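Local coordinates for protein chitin elicitor receptor kinase 1 (Arabidopsis thaliana, PDB 4EBY) that senses chitin through its LysM ectodomain as a plant immune receptor kinase and is activated when chitin induces it to dimerize, at residues G76-Y81 with Q107-F112; S95-L100 with L123-N128; A10-E15 with S21-N26; R91-I94 with L100-M103. All coordinates share one frame; numbering follows the deposited sequence.

Interaction 1. Residues G76-Y81 with Q107-F112; sequences GHNFSY and QARNPF. With NAG (2-acetamido-2-deoxy-beta-D-glucopyranose), chain E.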
# COMPACT_ATOMS: atom_id res chain seq x y z
N GLY A 76 -2.31 9.09 5.66
CA GLY A 76 -2.83 7.75 5.41
C GLY A 76 -4.18 7.77 4.73
O GLY A 76 -4.68 8.81 4.31
N HIS A 77 -4.76 6.58 4.61
CA HIS A 77 -6.09 6.48 4.04
C HIS A 77 -6.91 5.42 4.76
O HIS A 77 -6.38 4.35 5.07
CB HIS A 77 -6.00 6.11 2.57
CG HIS A 77 -7.34 6.03 1.90
ND1 HIS A 77 -8.12 7.14 1.71
CD2 HIS A 77 -8.04 4.97 1.45
CE1 HIS A 77 -9.25 6.77 1.12
NE2 HIS A 77 -9.24 5.46 0.98
N ASN A 78 -8.18 5.72 5.02
CA ASN A 78 -9.13 4.75 5.56
C ASN A 78 -9.84 3.97 4.44
O ASN A 78 -10.76 4.49 3.80
CB ASN A 78 -10.21 5.44 6.40
CG ASN A 78 -9.66 6.19 7.60
OD1 ASN A 78 -8.61 5.83 8.14
ND2 ASN A 78 -10.37 7.25 8.00
N PHE A 79 -9.39 2.74 4.20
CA PHE A 79 -10.17 1.83 3.35
C PHE A 79 -11.32 1.24 4.15
O PHE A 79 -11.41 1.40 5.37
CB PHE A 79 -9.29 0.71 2.80
CG PHE A 79 -8.22 1.18 1.87
CD1 PHE A 79 -8.52 1.47 0.55
CD2 PHE A 79 -6.91 1.34 2.31
CE1 PHE A 79 -7.55 1.91 -0.32
CE2 PHE A 79 -5.92 1.77 1.44
CZ PHE A 79 -6.24 2.06 0.11
N SER A 80 -12.23 0.57 3.44
CA SER A 80 -13.35 -0.08 4.10
C SER A 80 -13.39 -1.55 3.66
O SER A 80 -13.13 -1.87 2.50
CB SER A 80 -14.67 0.61 3.76
OG SER A 80 -14.74 1.91 4.32
N TYR A 81 -13.71 -2.43 4.60
CA TYR A 81 -13.66 -3.86 4.35
C TYR A 81 -14.89 -4.55 4.90
O TYR A 81 -15.21 -4.41 6.07
CB TYR A 81 -12.39 -4.48 4.97
CG TYR A 81 -12.36 -5.97 4.83
CD1 TYR A 81 -12.05 -6.57 3.61
CD2 TYR A 81 -12.68 -6.80 5.91
CE1 TYR A 81 -12.06 -7.93 3.47
CE2 TYR A 81 -12.68 -8.18 5.78
CZ TYR A 81 -12.37 -8.73 4.56
OH TYR A 81 -12.39 -10.10 4.43
N GLN A 107 -7.53 -3.45 15.37
CA GLN A 107 -8.24 -3.67 16.63
C GLN A 107 -8.49 -2.34 17.35
O GLN A 107 -9.53 -2.15 17.96
CB GLN A 107 -7.47 -4.66 17.50
CG GLN A 107 -8.19 -5.01 18.81
CD GLN A 107 -7.59 -6.24 19.51
OE1 GLN A 107 -7.08 -7.16 18.86
NE2 GLN A 107 -7.63 -6.24 20.84
N ALA A 108 -7.56 -1.40 17.26
CA ALA A 108 -7.72 -0.13 17.96
C ALA A 108 -8.84 0.75 17.40
O ALA A 108 -9.49 1.49 18.14
CB ALA A 108 -6.38 0.64 17.99
N ARG A 109 -9.07 0.65 16.09
CA ARG A 109 -9.94 1.60 15.40
C ARG A 109 -11.29 1.01 15.02
O ARG A 109 -12.09 1.69 14.39
CB ARG A 109 -9.27 2.14 14.14
CG ARG A 109 -9.15 1.15 12.99
CD ARG A 109 -8.09 1.58 11.97
NE ARG A 109 -8.37 2.87 11.33
CZ ARG A 109 -7.82 4.04 11.66
NH1 ARG A 109 -8.15 5.12 10.96
NH2 ARG A 109 -6.95 4.13 12.66
N ASN A 110 -11.54 -0.24 15.41
CA ASN A 110 -12.83 -0.90 15.17
C ASN A 110 -13.38 -1.41 16.50
O ASN A 110 -12.59 -1.76 17.38
CB ASN A 110 -12.68 -2.06 14.18
CG ASN A 110 -12.31 -1.57 12.81
OD1 ASN A 110 -11.13 -1.64 12.39
ND2 ASN A 110 -13.28 -1.03 12.11
N PRO A 111 -14.72 -1.43 16.65
CA PRO A 111 -15.31 -1.71 17.97
C PRO A 111 -15.57 -3.19 18.25
O PRO A 111 -15.96 -3.54 19.37
CB PRO A 111 -16.63 -0.93 17.93
CG PRO A 111 -17.05 -1.05 16.47
CD PRO A 111 -15.72 -0.87 15.72
N PHE A 112 -15.38 -4.04 17.25
CA PHE A 112 -15.69 -5.45 17.43
C PHE A 112 -14.59 -6.12 18.24
O PHE A 112 -13.41 -5.98 17.92
CB PHE A 112 -15.86 -6.13 16.06
CG PHE A 112 -16.68 -5.32 15.10
CD1 PHE A 112 -18.07 -5.31 15.17
CD2 PHE A 112 -16.05 -4.54 14.14
CE1 PHE A 112 -18.83 -4.53 14.30
CE2 PHE A 112 -16.79 -3.76 13.26
CZ PHE A 112 -18.18 -3.75 13.35
C1 NAG E . -10.20 7.68 9.37
C2 NAG E . -10.64 9.15 9.42
C3 NAG E . -10.51 9.64 10.86
C4 NAG E . -11.33 8.75 11.77
C5 NAG E . -10.98 7.28 11.57
C6 NAG E . -11.91 6.40 12.41
C7 NAG E . -10.40 10.87 7.69
C8 NAG E . -9.45 11.58 6.76
N2 NAG E . -9.85 10.01 8.55
O3 NAG E . -10.96 10.99 10.95
O4 NAG E . -11.07 9.04 13.12
O5 NAG E . -11.06 6.94 10.21
O6 NAG E . -13.26 6.49 11.97
O7 NAG E . -11.61 11.10 7.63

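Interaction 2. Residues S95-L100 with L123-N128; sequences SNYANL and LNVLVN. With NAG (2-acetamido-2-deoxy-beta-D-glucopyranose), chain D; NAG (2-acetamido-2-deoxy-beta-D-glucopyranose), chain C; NAG (2-acetamido-2-deoxy-beta-D-glucopyranose), chain E; NAG (2-acetamido-2-deoxy-beta-D-glucopyranose), chain F.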
# COMPACT_ATOMS: atom_id res chain seq x y z
N SER A 95 -3.22 -11.04 5.47
CA SER A 95 -3.63 -11.68 4.24
C SER A 95 -4.47 -10.75 3.36
O SER A 95 -4.03 -10.36 2.27
CB SER A 95 -4.39 -12.98 4.57
OG SER A 95 -4.73 -13.66 3.37
N ASN A 96 -5.66 -10.36 3.83
CA ASN A 96 -6.56 -9.57 2.99
C ASN A 96 -5.95 -8.24 2.54
O ASN A 96 -6.18 -7.79 1.42
CB ASN A 96 -7.90 -9.33 3.70
CG ASN A 96 -8.56 -10.64 4.15
OD1 ASN A 96 -8.06 -11.32 5.03
ND2 ASN A 96 -9.68 -10.97 3.55
N TYR A 97 -5.16 -7.61 3.43
CA TYR A 97 -4.45 -6.37 3.09
C TYR A 97 -2.92 -6.52 2.95
O TYR A 97 -2.22 -5.52 2.82
CB TYR A 97 -4.82 -5.25 4.10
CG TYR A 97 -6.21 -4.73 3.80
CD1 TYR A 97 -6.40 -3.64 2.96
CD2 TYR A 97 -7.33 -5.37 4.32
CE1 TYR A 97 -7.70 -3.21 2.64
CE2 TYR A 97 -8.61 -4.94 4.01
CZ TYR A 97 -8.79 -3.87 3.17
OH TYR A 97 -10.09 -3.46 2.87
N ALA A 98 -2.43 -7.76 2.95
CA ALA A 98 -1.05 -8.04 2.57
C ALA A 98 -0.03 -7.19 3.31
O ALA A 98 0.92 -6.66 2.72
CB ALA A 98 -0.88 -7.87 1.05
N ASN A 99 -0.24 -7.07 4.62
CA ASN A 99 0.64 -6.29 5.50
C ASN A 99 0.71 -4.79 5.25
O ASN A 99 1.63 -4.12 5.75
CB ASN A 99 2.02 -6.92 5.59
CG ASN A 99 1.96 -8.32 6.15
OD1 ASN A 99 1.32 -8.55 7.19
ND2 ASN A 99 2.58 -9.27 5.44
N LEU A 100 -0.27 -4.27 4.51
CA LEU A 100 -0.37 -2.82 4.32
C LEU A 100 -0.97 -2.17 5.56
O LEU A 100 -0.86 -0.96 5.73
CB LEU A 100 -1.22 -2.49 3.10
CG LEU A 100 -0.61 -2.87 1.75
CD1 LEU A 100 -1.71 -2.97 0.71
CD2 LEU A 100 0.46 -1.82 1.34
N LEU A 123 -15.14 -2.93 8.48
CA LEU A 123 -13.97 -2.45 9.20
C LEU A 123 -13.42 -1.22 8.53
O LEU A 123 -13.39 -1.11 7.29
CB LEU A 123 -12.86 -3.52 9.21
CG LEU A 123 -13.23 -4.88 9.80
CD1 LEU A 123 -11.99 -5.80 9.81
CD2 LEU A 123 -13.84 -4.77 11.21
N ASN A 124 -12.95 -0.30 9.38
CA ASN A 124 -12.12 0.83 8.98
C ASN A 124 -10.67 0.34 8.96
O ASN A 124 -10.16 -0.14 9.98
CB ASN A 124 -12.31 1.95 10.01
CG ASN A 124 -11.57 3.22 9.64
OD1 ASN A 124 -10.39 3.20 9.33
ND2 ASN A 124 -12.28 4.35 9.69
N VAL A 125 -10.05 0.39 7.78
CA VAL A 125 -8.70 -0.17 7.59
C VAL A 125 -7.72 0.93 7.21
O VAL A 125 -7.82 1.49 6.12
CB VAL A 125 -8.72 -1.19 6.44
CG1 VAL A 125 -7.33 -1.79 6.25
CG2 VAL A 125 -9.75 -2.32 6.74
N LEU A 126 -6.79 1.24 8.12
CA LEU A 126 -5.84 2.31 7.87
C LEU A 126 -4.58 1.82 7.17
O LEU A 126 -3.92 0.88 7.62
CB LEU A 126 -5.45 2.97 9.21
CG LEU A 126 -4.38 4.05 9.08
CD1 LEU A 126 -4.91 5.19 8.22
CD2 LEU A 126 -3.98 4.55 10.49
N VAL A 127 -4.24 2.46 6.06
CA VAL A 127 -2.97 2.20 5.40
C VAL A 127 -2.26 3.55 5.30
O VAL A 127 -2.83 4.53 4.80
CB VAL A 127 -3.21 1.64 3.99
CG1 VAL A 127 -1.91 1.52 3.23
CG2 VAL A 127 -3.91 0.24 4.06
N ASN A 128 -1.02 3.61 5.78
CA ASN A 128 -0.30 4.88 5.80
C ASN A 128 0.36 5.16 4.46
O ASN A 128 0.48 4.28 3.60
CB ASN A 128 0.73 4.85 6.91
CG ASN A 128 0.09 4.94 8.27
OD1 ASN A 128 -1.05 5.41 8.41
ND2 ASN A 128 0.85 4.53 9.30
C1 NAG D . 0.38 4.84 10.64
C2 NAG D . 0.54 3.55 11.46
C3 NAG D . 0.21 3.76 12.94
C4 NAG D . 0.87 5.01 13.49
C5 NAG D . 0.71 6.19 12.53
C6 NAG D . 1.46 7.43 13.02
C7 NAG D . -0.10 1.53 10.25
C8 NAG D . -1.26 0.59 9.90
N2 NAG D . -0.42 2.56 11.00
O3 NAG D . 0.60 2.64 13.70
O4 NAG D . 0.26 5.31 14.72
O5 NAG D . 1.18 5.84 11.24
O6 NAG D . 2.84 7.17 13.15
O7 NAG D . 1.04 1.34 9.82
C1 NAG C . 2.44 -10.62 5.95
C2 NAG C . 2.67 -11.55 4.76
C3 NAG C . 2.68 -13.02 5.21
C4 NAG C . 3.56 -13.25 6.43
C5 NAG C . 3.31 -12.18 7.49
C6 NAG C . 4.26 -12.30 8.67
C7 NAG C . 1.85 -11.16 2.48
C8 NAG C . 0.66 -11.12 1.54
N2 NAG C . 1.62 -11.37 3.78
O3 NAG C . 3.10 -13.88 4.15
O4 NAG C . 3.24 -14.52 6.99
O5 NAG C . 3.45 -10.89 6.91
O6 NAG C . 5.59 -12.14 8.21
O7 NAG C . 2.98 -10.98 2.03
C1 NAG E . -10.20 7.68 9.37
C2 NAG E . -10.64 9.15 9.42
C3 NAG E . -10.51 9.64 10.86
C4 NAG E . -11.33 8.75 11.77
C5 NAG E . -10.98 7.28 11.57
C6 NAG E . -11.91 6.40 12.41
C7 NAG E . -10.40 10.87 7.69
C8 NAG E . -9.45 11.58 6.76
N2 NAG E . -9.85 10.01 8.55
O3 NAG E . -10.96 10.99 10.95
O4 NAG E . -11.07 9.04 13.12
O5 NAG E . -11.06 6.94 10.21
O6 NAG E . -13.26 6.49 11.97
O7 NAG E . -11.61 11.10 7.63
C1 NAG F . -1.28 -18.97 2.87
C2 NAG F . -1.24 -18.01 4.07
C3 NAG F . -0.48 -18.61 5.25
C4 NAG F . -0.98 -20.01 5.55
C5 NAG F . -1.11 -20.85 4.28
C6 NAG F . -1.75 -22.20 4.58
C7 NAG F . -1.34 -15.61 3.96
C8 NAG F . -0.93 -14.36 3.22
N2 NAG F . -0.66 -16.73 3.72
O3 NAG F . -0.64 -17.78 6.40
O4 NAG F . -0.08 -20.65 6.42
O5 NAG F . -1.88 -20.17 3.30
O6 NAG F . -3.02 -21.99 5.17
O7 NAG F . -2.28 -15.57 4.74
O HOH W 1 0.37 1.35 6.77

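Interaction 3. Residues A10-E15 with S21-N26; sequences ASYYLE and SVINQN. With NAG (2-acetamido-2-deoxy-beta-D-glucopyranose), chain C; NAG (2-acetamido-2-deoxy-beta-D-glucopyranose), chain F.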
# COMPACT_ATOMS: atom_id res chain seq x y z
N ALA A 10 0.02 1.58 -3.18
CA ALA A 10 0.19 0.49 -2.22
C ALA A 10 0.78 -0.72 -2.93
O ALA A 10 0.33 -1.09 -4.02
CB ALA A 10 -1.15 0.12 -1.57
N SER A 11 1.77 -1.34 -2.32
CA SER A 11 2.38 -2.53 -2.91
C SER A 11 1.78 -3.78 -2.30
O SER A 11 1.96 -4.04 -1.11
CB SER A 11 3.89 -2.53 -2.66
OG SER A 11 4.49 -3.69 -3.25
N TYR A 12 1.03 -4.52 -3.12
CA TYR A 12 0.29 -5.68 -2.64
C TYR A 12 0.92 -6.97 -3.16
O TYR A 12 0.80 -7.30 -4.34
CB TYR A 12 -1.17 -5.55 -3.13
CG TYR A 12 -2.17 -6.46 -2.47
CD1 TYR A 12 -3.19 -5.94 -1.67
CD2 TYR A 12 -2.12 -7.84 -2.65
CE1 TYR A 12 -4.14 -6.78 -1.08
CE2 TYR A 12 -3.03 -8.68 -2.05
CZ TYR A 12 -4.03 -8.15 -1.26
OH TYR A 12 -4.95 -9.02 -0.70
N TYR A 13 1.57 -7.73 -2.28
CA TYR A 13 2.23 -8.97 -2.66
C TYR A 13 1.23 -10.11 -2.85
O TYR A 13 0.29 -10.24 -2.06
CB TYR A 13 3.26 -9.34 -1.59
CG TYR A 13 3.97 -10.64 -1.87
CD1 TYR A 13 5.06 -10.67 -2.73
CD2 TYR A 13 3.56 -11.83 -1.28
CE1 TYR A 13 5.73 -11.86 -3.01
CE2 TYR A 13 4.23 -13.03 -1.55
CZ TYR A 13 5.31 -13.03 -2.41
OH TYR A 13 5.98 -14.22 -2.68
N LEU A 14 1.44 -10.91 -3.89
CA LEU A 14 0.48 -11.95 -4.25
C LEU A 14 0.86 -13.33 -3.73
O LEU A 14 1.90 -13.89 -4.11
CB LEU A 14 0.36 -12.01 -5.77
CG LEU A 14 -0.15 -10.73 -6.44
CD1 LEU A 14 -0.21 -10.98 -7.97
CD2 LEU A 14 -1.53 -10.40 -5.92
N GLU A 15 0.02 -13.88 -2.85
CA GLU A 15 0.15 -15.28 -2.49
C GLU A 15 -1.21 -15.89 -2.14
O GLU A 15 -2.18 -15.18 -1.87
CB GLU A 15 1.15 -15.46 -1.36
CG GLU A 15 0.67 -14.90 -0.07
CD GLU A 15 1.72 -14.99 1.05
OE1 GLU A 15 1.50 -14.33 2.08
OE2 GLU A 15 2.73 -15.73 0.92
N SER A 21 -9.47 -8.68 -8.84
CA SER A 21 -10.77 -8.25 -8.35
C SER A 21 -10.77 -8.10 -6.82
O SER A 21 -11.30 -7.14 -6.29
CB SER A 21 -11.85 -9.26 -8.80
OG SER A 21 -13.12 -8.84 -8.35
N VAL A 22 -10.20 -9.07 -6.12
CA VAL A 22 -10.16 -8.99 -4.65
C VAL A 22 -9.30 -7.81 -4.18
O VAL A 22 -9.66 -7.09 -3.24
CB VAL A 22 -9.67 -10.31 -4.02
CG1 VAL A 22 -9.37 -10.11 -2.54
CG2 VAL A 22 -10.74 -11.38 -4.18
N ILE A 23 -8.18 -7.58 -4.85
CA ILE A 23 -7.36 -6.43 -4.52
C ILE A 23 -8.15 -5.15 -4.71
O ILE A 23 -8.15 -4.28 -3.85
CB ILE A 23 -6.10 -6.39 -5.38
CG1 ILE A 23 -5.22 -7.60 -5.02
CG2 ILE A 23 -5.31 -5.07 -5.18
CD1 ILE A 23 -4.03 -7.77 -5.97
N ASN A 24 -8.82 -5.02 -5.85
CA ASN A 24 -9.56 -3.79 -6.12
C ASN A 24 -10.73 -3.61 -5.14
O ASN A 24 -11.06 -2.49 -4.76
CB ASN A 24 -10.05 -3.78 -7.57
CG ASN A 24 -10.38 -2.38 -8.08
OD1 ASN A 24 -10.46 -1.39 -7.32
ND2 ASN A 24 -10.58 -2.30 -9.36
N GLN A 25 -11.36 -4.71 -4.74
CA GLN A 25 -12.46 -4.62 -3.79
C GLN A 25 -11.92 -4.11 -2.44
O GLN A 25 -12.43 -3.14 -1.87
CB GLN A 25 -13.09 -6.00 -3.58
CG GLN A 25 -14.25 -5.98 -2.61
CD GLN A 25 -15.06 -7.26 -2.68
OE1 GLN A 25 -14.51 -8.36 -2.64
NE2 GLN A 25 -16.37 -7.11 -2.83
N ASN A 26 -10.89 -4.78 -1.94
CA ASN A 26 -10.36 -4.43 -0.63
C ASN A 26 -9.78 -3.01 -0.59
O ASN A 26 -9.96 -2.26 0.38
CB ASN A 26 -9.29 -5.44 -0.22
CG ASN A 26 -9.89 -6.81 0.10
OD1 ASN A 26 -11.11 -7.00 0.02
ND2 ASN A 26 -9.03 -7.79 0.44
C1 NAG C . 2.44 -10.62 5.95
C2 NAG C . 2.67 -11.55 4.76
C3 NAG C . 2.68 -13.02 5.21
C4 NAG C . 3.56 -13.25 6.43
C5 NAG C . 3.31 -12.18 7.49
C6 NAG C . 4.26 -12.30 8.67
C7 NAG C . 1.85 -11.16 2.48
C8 NAG C . 0.66 -11.12 1.54
N2 NAG C . 1.62 -11.37 3.78
O3 NAG C . 3.10 -13.88 4.15
O4 NAG C . 3.24 -14.52 6.99
O5 NAG C . 3.45 -10.89 6.91
O6 NAG C . 5.59 -12.14 8.21
O7 NAG C . 2.98 -10.98 2.03
C1 NAG F . -1.28 -18.97 2.87
C2 NAG F . -1.24 -18.01 4.07
C3 NAG F . -0.48 -18.61 5.25
C4 NAG F . -0.98 -20.01 5.55
C5 NAG F . -1.11 -20.85 4.28
C6 NAG F . -1.75 -22.20 4.58
C7 NAG F . -1.34 -15.61 3.96
C8 NAG F . -0.93 -14.36 3.22
N2 NAG F . -0.66 -16.73 3.72
O3 NAG F . -0.64 -17.78 6.40
O4 NAG F . -0.08 -20.65 6.42
O5 NAG F . -1.88 -20.17 3.30
O6 NAG F . -3.02 -21.99 5.17
O7 NAG F . -2.28 -15.57 4.74

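Interaction 4. Residues R91-I94 with L100-M103; sequences RVAI and LTTM. With NAG (2-acetamido-2-deoxy-beta-D-glucopyranose), chain C; NAG (2-acetamido-2-deoxy-beta-D-glucopyranose), chain D.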
# COMPACT_ATOMS: atom_id res chain seq x y z
N ARG A 91 -5.90 -12.01 10.39
CA ARG A 91 -5.99 -12.43 8.99
C ARG A 91 -6.25 -11.28 8.02
O ARG A 91 -5.69 -11.24 6.92
CB ARG A 91 -7.04 -13.52 8.81
CG ARG A 91 -6.74 -14.36 7.58
CD ARG A 91 -7.59 -15.61 7.56
NE ARG A 91 -8.98 -15.25 7.35
CZ ARG A 91 -9.96 -16.13 7.22
NH1 ARG A 91 -9.70 -17.43 7.27
NH2 ARG A 91 -11.20 -15.71 7.03
N VAL A 92 -7.10 -10.35 8.43
CA VAL A 92 -7.39 -9.20 7.58
C VAL A 92 -6.11 -8.40 7.31
O VAL A 92 -5.90 -7.96 6.19
CB VAL A 92 -8.50 -8.31 8.18
CG1 VAL A 92 -8.67 -7.03 7.37
CG2 VAL A 92 -9.83 -9.11 8.21
N ALA A 93 -5.28 -8.21 8.33
CA ALA A 93 -4.05 -7.43 8.18
C ALA A 93 -3.01 -8.19 7.35
O ALA A 93 -2.39 -7.61 6.45
CB ALA A 93 -3.48 -7.05 9.55
N ILE A 94 -2.78 -9.45 7.67
CA ILE A 94 -1.64 -10.14 7.07
C ILE A 94 -1.94 -10.71 5.69
O ILE A 94 -1.05 -10.84 4.86
CB ILE A 94 -1.02 -11.24 7.97
CG1 ILE A 94 -1.90 -12.49 8.01
CG2 ILE A 94 -0.73 -10.70 9.36
CD1 ILE A 94 -1.21 -13.69 8.65
N LEU A 100 -0.27 -4.27 4.51
CA LEU A 100 -0.37 -2.82 4.32
C LEU A 100 -0.97 -2.17 5.56
O LEU A 100 -0.86 -0.96 5.73
CB LEU A 100 -1.22 -2.49 3.10
CG LEU A 100 -0.61 -2.87 1.75
CD1 LEU A 100 -1.71 -2.97 0.71
CD2 LEU A 100 0.46 -1.82 1.34
N THR A 101 -1.62 -2.98 6.39
CA THR A 101 -2.09 -2.53 7.71
C THR A 101 -1.63 -3.54 8.76
O THR A 101 -0.98 -4.53 8.43
CB THR A 101 -3.63 -2.34 7.71
OG1 THR A 101 -4.02 -1.56 8.85
CG2 THR A 101 -4.36 -3.71 7.73
N THR A 102 -1.91 -3.26 10.04
CA THR A 102 -1.52 -4.18 11.11
C THR A 102 -2.73 -4.60 11.93
O THR A 102 -3.73 -3.88 11.97
CB THR A 102 -0.50 -3.56 12.08
OG1 THR A 102 -1.10 -2.46 12.78
CG2 THR A 102 0.73 -3.08 11.32
N MET A 103 -2.62 -5.74 12.59
CA MET A 103 -3.73 -6.21 13.40
C MET A 103 -3.97 -5.27 14.56
O MET A 103 -5.11 -5.03 14.94
CB MET A 103 -3.48 -7.64 13.89
CG MET A 103 -2.21 -7.82 14.66
SD MET A 103 -2.07 -9.55 15.12
CE MET A 103 -3.50 -9.68 16.18
C1 NAG C . 2.44 -10.62 5.95
C2 NAG C . 2.67 -11.55 4.76
C3 NAG C . 2.68 -13.02 5.21
C4 NAG C . 3.56 -13.25 6.43
C5 NAG C . 3.31 -12.18 7.49
C6 NAG C . 4.26 -12.30 8.67
C7 NAG C . 1.85 -11.16 2.48
C8 NAG C . 0.66 -11.12 1.54
N2 NAG C . 1.62 -11.37 3.78
O3 NAG C . 3.10 -13.88 4.15
O4 NAG C . 3.24 -14.52 6.99
O5 NAG C . 3.45 -10.89 6.91
O6 NAG C . 5.59 -12.14 8.21
O7 NAG C . 2.98 -10.98 2.03
C1 NAG D . 0.38 4.84 10.64
C2 NAG D . 0.54 3.55 11.46
C3 NAG D . 0.21 3.76 12.94
C4 NAG D . 0.87 5.01 13.49
C5 NAG D . 0.71 6.19 12.53
C6 NAG D . 1.46 7.43 13.02
C7 NAG D . -0.10 1.53 10.25
C8 NAG D . -1.26 0.59 9.90
N2 NAG D . -0.42 2.56 11.00
O3 NAG D . 0.60 2.64 13.70
O4 NAG D . 0.26 5.31 14.72
O5 NAG D . 1.18 5.84 11.24
O6 NAG D . 2.84 7.17 13.15
O7 NAG D . 1.04 1.34 9.82

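Interaction 1. Residues G76-Y81 with Q107-F112
R109 starts out with CG wedged between its backbone N and carbonyl carbon (chi1 72°) and then bends at chi3, which brings its guanidinium to N78, whose own CG lies beside the backbone N and opposite the carbonyl carbon. The contact belongs to a LysM domain of beta-alpha-alpha-beta topology, in which N78 sits on the first strand and R109 on the second helix. It is small and lies at the surface, and a single pair of side chains carries it. NH1 of R109 donates to OD1 of N78 at 2.9 Å, but the N-H...O angle of only 128° makes this a weak bond. OD1 arrives at the edge of the guanidinium, near its plane, while the amide and guanidinium planes are turned 47° apart. A stronger partner for R109 is N124 on the neighbouring strand 122-128, whose OD1 takes NE. Arginine suits the place because it is long enough to cross from the helix and has several N-H groups to share between two asparagines.

Asparagine is needed at 78 for another reason: its ND2 is bonded covalently to C1 of the chain E NAG, and S80 two residues on completes the N-X-S glycosylation sequon. OD1 is the amide's acceptor and, as the sugar is linked through ND2, stays available to the arginine. The sugar is also hydrogen-bonded to OE1 of Q70 and ND2 of N124. Of the arginine's atoms NH1 comes nearest to it, 3.5 Å from ring oxygen O5, which lies obliquely to the guanidinium plane.

Interaction 2. Residues S95-L100 with L123-N128
Y97 and V125 form the tight end of this buried contact, their side chains coming at each other from opposite directions. CG1 of V125 stands almost exactly over the centre of the Y97 ring, 3.7 Å from its centroid and 5° off the ring normal, a CH-pi contact. That branch lies opposite the valine's backbone N (chi1 -179°), which leaves CG2 beside it to reach CE2 and CZ of the ring at 4.0 Å. A tyrosine works here because its flat face accepts a methyl while its OH goes on to bond the backbone O of N26.

Packing is thinner at L100, where CB meets CG2 of V127 at 4.0 Å. At this looser end the backbones are bridged by water: one water donates to O of L100 (2.8 Å), accepts from N of N128 (2.8 Å) and donates to O7 of the chain D NAG carried on N128. A type I' turn from Y97 to L100, closed by L100 N to Y97 O, joins the two ends. Asparagine tolerates the turn's positive phi well, and N99 also carries the chain C NAG on its ND2. Apolar residues of the closing strand packed against the turn that follows the first helix fit the beta-alpha-alpha-beta LysM fold, here edged with N-glycans.

Interaction 3. Residues A10-E15 with S21-N26
I23 lies across the face of the Y12 ring, joining the strand 8-13 to the helix 20-26 that follows it, the opening beta-alpha step of what is, by topology, probably another LysM unit. Y12 holds CG opposite its backbone N (chi1 -166°), which carries the ring toward the helix. I23 places CG1 beside its own backbone N (chi1 -66°) and continues nearly straight to CD1. The two side chains slide past each other in opposite directions. CG1 is centred over the ring, 3.8 Å from the centroid and 9° off the normal, in a CH-pi contact, while CD1 lies over the same face, 3.8 Å from Y12 CD2.

A branched aliphatic chain suits the position: CG1 and CD1 lie along the ring, and CG2 reaches down to CD1 of Y12 at 4.2 Å. The tyrosine's polar end is also provided for, since OH donates to the backbone O of N96, and ND2 of N26 bonds that same oxygen from the helix. Next door, Y13 points to the other side of the strand and makes a cation-pi contact with R149. L14, just past the strand, crosses I23 at about a right angle, and its CD2 touches I23 CD1 at 3.6 Å.

Interaction 4. Residues R91-I94 with L100-M103
The backbone after helix 89-96 doubles back so closely on it that the CA atoms of A93 and T102 come within 5.1 Å, A93 lying within a wider pi-type turn, 92-94. A93 is the centre of the contact, and its smallness explains the fit. CB presses against the main chain of the incoming segment, 3.5 Å from C of T102 and 3.4 Å from N of M103. T101 completes the packing: its OG1 lies opposite the backbone N (chi1 -164°), which turns CG2 to the alanine, 3.8 Å from A93 CA. Threonine serves both sides here, as the methyl faces the helix and OG1 bonds the backbone O of L126.

M103 adds its CB at 4.4 Å from A93 CB and then leads its thioether away. T102 points away from the alanine and instead N-caps the next helix, OG1 accepting from N of S105. O of I94 accepts a hydrogen bond from N2 of the chain C NAG at 2.9 Å (161°), fastening the sugar near the last turn of the helix. Within the fold, the contact is the tight bend between helices 89-96 and 103-109: L106 of the second helix touches V92, A93 and T101, T101 also meets V125 of strand 122-128, and L100 packs on T145 and P147 of strand 143-147.

Interaction 3 comes first along the chain and closes before the others open; interactions 1, 2 and 4 all lie within one LysM domain. There interaction 4 falls between the two segments of interaction 1, whereas interactions 1 and 2 alternate and so interlock strands 74-82 and 122-128, neighbours in the mixed sheet, with the helices between them. Interactions 2 and 4 share L100 and helix 89-96, about 5 Å apart centre to centre; the centres of interactions 1 and 2 are about 8 Å apart. Interaction 3 lies, again between centres, about 17 Å from interaction 1 but about 10 Å from interaction 2, where Y12 and N26 bond to N96 and Y97. These contacts thus join the N-terminal unit to the central LysM domain, two parts of an ectodomain with N-glycans at its surface.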